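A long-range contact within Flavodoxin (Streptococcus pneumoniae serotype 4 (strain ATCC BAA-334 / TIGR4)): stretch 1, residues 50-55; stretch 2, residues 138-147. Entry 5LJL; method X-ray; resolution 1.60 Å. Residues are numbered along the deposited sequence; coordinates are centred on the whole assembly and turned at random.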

# COMPACT_ATOMS: atom_id res chain seq x y z
N ALA A 50 -13.11 -5.52 -1.04
CA ALA A 50 -12.60 -4.73 -2.14
C ALA A 50 -12.11 -5.57 -3.31
O ALA A 50 -11.83 -6.74 -3.19
N ASP A 51 -11.96 -4.93 -4.45
CA ASP A 51 -11.33 -5.58 -5.62
C ASP A 51 -9.84 -5.39 -5.59
O ASP A 51 -9.07 -6.27 -6.07
N ILE A 52 -9.39 -4.23 -5.08
CA ILE A 52 -7.94 -3.93 -4.99
C ILE A 52 -7.63 -3.61 -3.57
O ILE A 52 -8.37 -2.87 -2.92
N ALA A 53 -6.58 -4.22 -3.06
CA ALA A 53 -6.00 -3.96 -1.69
C ALA A 53 -4.61 -3.35 -1.80
O ALA A 53 -3.75 -4.00 -2.40
N ILE A 54 -4.38 -2.19 -1.18
CA ILE A 54 -3.09 -1.49 -1.21
C ILE A 54 -2.67 -1.15 0.23
O ILE A 54 -3.50 -0.62 1.03
N VAL A 55 -1.40 -1.42 0.53
CA VAL A 55 -0.75 -0.94 1.74
C VAL A 55 0.30 0.06 1.35
O VAL A 55 1.11 -0.20 0.44
N GLN A 138 1.78 5.52 -12.55
CA GLN A 138 1.85 4.35 -13.42
C GLN A 138 1.41 3.08 -12.69
O GLN A 138 0.69 2.25 -13.27
N PHE A 139 1.82 2.97 -11.42
CA PHE A 139 1.31 1.88 -10.51
C PHE A 139 -0.21 1.86 -10.44
O PHE A 139 -0.83 0.83 -10.65
N ALA A 140 -0.86 3.00 -10.13
CA ALA A 140 -2.31 3.07 -10.07
C ALA A 140 -2.95 2.73 -11.39
O ALA A 140 -3.93 1.99 -11.47
N GLU A 141 -2.37 3.24 -12.49
CA GLU A 141 -2.96 3.02 -13.85
C GLU A 141 -2.88 1.51 -14.24
O GLU A 141 -3.82 0.96 -14.86
N GLU A 142 -1.79 0.81 -13.84
CA GLU A 142 -1.66 -0.62 -14.10
C GLU A 142 -2.68 -1.42 -13.27
O GLU A 142 -3.32 -2.31 -13.78
N LEU A 143 -2.87 -1.07 -11.99
CA LEU A 143 -3.93 -1.73 -11.21
C LEU A 143 -5.33 -1.54 -11.77
O LEU A 143 -6.14 -2.49 -11.82
N ALA A 144 -5.63 -0.30 -12.15
CA ALA A 144 -6.89 0.01 -12.83
C ALA A 144 -7.03 -0.85 -14.11
O ALA A 144 -8.11 -1.38 -14.40
N ALA A 145 -5.99 -0.97 -14.91
CA ALA A 145 -6.07 -1.76 -16.14
C ALA A 145 -6.52 -3.24 -15.87
O ALA A 145 -7.17 -3.87 -16.72
N LYS A 146 -6.09 -3.79 -14.76
CA LYS A 146 -6.25 -5.22 -14.41
C LYS A 146 -7.57 -5.51 -13.74
O LYS A 146 -8.08 -6.64 -13.76
N VAL A 147 -8.11 -4.48 -13.10
CA VAL A 147 -9.48 -4.38 -12.68
C VAL A 147 -9.70 -4.94 -11.27
O VAL A 147 -10.07 -4.18 -10.36

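No hydrogen bond or salt bridge links these two stretches, although they bury 235 Å² between them; the contact rests on a few apolar side chains and on the main-chain carbonyl oxygens of L143 and V147. Strand 52-55 and helix 138-146 run nearly antiparallel, at 159° between their N-to-C directions, and their axes come no closer than 10.6 Å. That spacing leaves room for a layer of side chains.

On the strand the alternation is clear from the CA-to-CB bonds: I52 and I54 point toward the helix, while A53 between them points away. Both isoleucines adopt the same rotamer, m at chi1 (-71° and -62°) and t at chi2 (161° in each), so CD1 is extended from the strand in both.

L143 is the residue that meets both of them. It points toward the strand with chi1 m (-64°) and chi2 t (-177°), and its CD1 lies 3.7 Å from I54 CD1 and 4.1 Å from I52 CG2. F139, one helical turn earlier, starts sideways, but chi1 t (169°) and chi2 93° bring its ring nearer, with CE2 4.4 Å from I54 CD1. The methyl approaches this ring obliquely.

Around L143 and V147, the second stretch contributes backbone oxygen rather than side chain. I52 CD1 lies 3.9 Å from L143 O and 3.9 Å from V147 O. D51 points toward the helix stretch, and its CB is 4.0 Å from V147 O; its chi1 is m (-58°). V147 itself points away, and its nearest side-chain approach, CG1 to D51 CB, is 6.4 Å, so its contribution comes through the main chain. L143 O also accepts a 3.1 Å hydrogen bond from V147 N.

The polar groups find partners other than across the contact: K146 NZ forms a 2.8 Å salt bridge with E142 OE2, and D51 OD1 is hydrogen-bonded elsewhere in the structure.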

# COMPACT_ATOMS: atom_id res chain seq x y z
CB ALA A 50 -11.46 -3.90 -1.64
CB ASP A 51 -11.90 -4.98 -6.87
CG ASP A 51 -13.43 -5.12 -6.94
OD1 ASP A 51 -14.14 -4.08 -6.92
OD2 ASP A 51 -13.90 -6.27 -6.98
CB ILE A 52 -7.55 -2.72 -5.87
CG1 ILE A 52 -7.63 -3.11 -7.38
CG2 ILE A 52 -6.15 -2.17 -5.52
CD1 ILE A 52 -7.72 -1.89 -8.25
CB ALA A 53 -5.92 -5.27 -0.91
CB ILE A 54 -3.14 -0.24 -2.08
CG1 ILE A 54 -3.46 -0.57 -3.56
CG2 ILE A 54 -1.88 0.60 -1.96
CD1 ILE A 54 -3.96 0.56 -4.36
CB VAL A 55 -0.14 -2.07 2.61
CG1 VAL A 55 0.81 -1.53 3.65
CG2 VAL A 55 -1.26 -2.92 3.18
CB GLN A 138 3.21 4.17 -14.02
CG GLN A 138 3.63 5.31 -14.96
CD GLN A 138 5.10 5.24 -15.22
OE1 GLN A 138 5.93 5.17 -14.31
NE2 GLN A 138 5.45 5.28 -16.48
CB PHE A 139 1.99 2.13 -9.15
CG PHE A 139 1.47 1.35 -7.99
CD1 PHE A 139 2.04 0.14 -7.60
CD2 PHE A 139 0.44 1.87 -7.23
CE1 PHE A 139 1.58 -0.50 -6.46
CE2 PHE A 139 -0.02 1.20 -6.12
CZ PHE A 139 0.56 0.01 -5.73
CB ALA A 140 -2.71 4.48 -9.60
CB GLU A 141 -2.23 3.88 -14.88
CG GLU A 141 -2.51 5.37 -14.72
CD GLU A 141 -1.44 6.31 -15.18
OE1 GLU A 141 -0.55 5.91 -15.94
OE2 GLU A 141 -1.56 7.54 -14.88
CB GLU A 142 -0.21 -1.10 -13.90
CG GLU A 142 -0.06 -2.59 -14.15
CD GLU A 142 1.34 -3.10 -14.17
OE1 GLU A 142 2.21 -2.37 -13.69
OE2 GLU A 142 1.55 -4.20 -14.78
CB LEU A 143 -3.88 -1.20 -9.76
CG LEU A 143 -2.62 -1.51 -8.93
CD1 LEU A 143 -2.82 -0.94 -7.52
CD2 LEU A 143 -2.28 -2.99 -8.89
CB ALA A 144 -7.01 1.50 -13.15
CB ALA A 145 -4.74 -1.74 -16.87
CB LYS A 146 -5.05 -5.70 -13.63
CG LYS A 146 -3.81 -5.76 -14.50
CD LYS A 146 -2.53 -6.16 -13.80
CE LYS A 146 -1.40 -6.20 -14.81
NZ LYS A 146 -0.05 -6.42 -14.26
CB VAL A 147 -10.46 -4.82 -13.78
CG1 VAL A 147 -11.82 -5.17 -13.24
CG2 VAL A 147 -10.49 -3.73 -14.84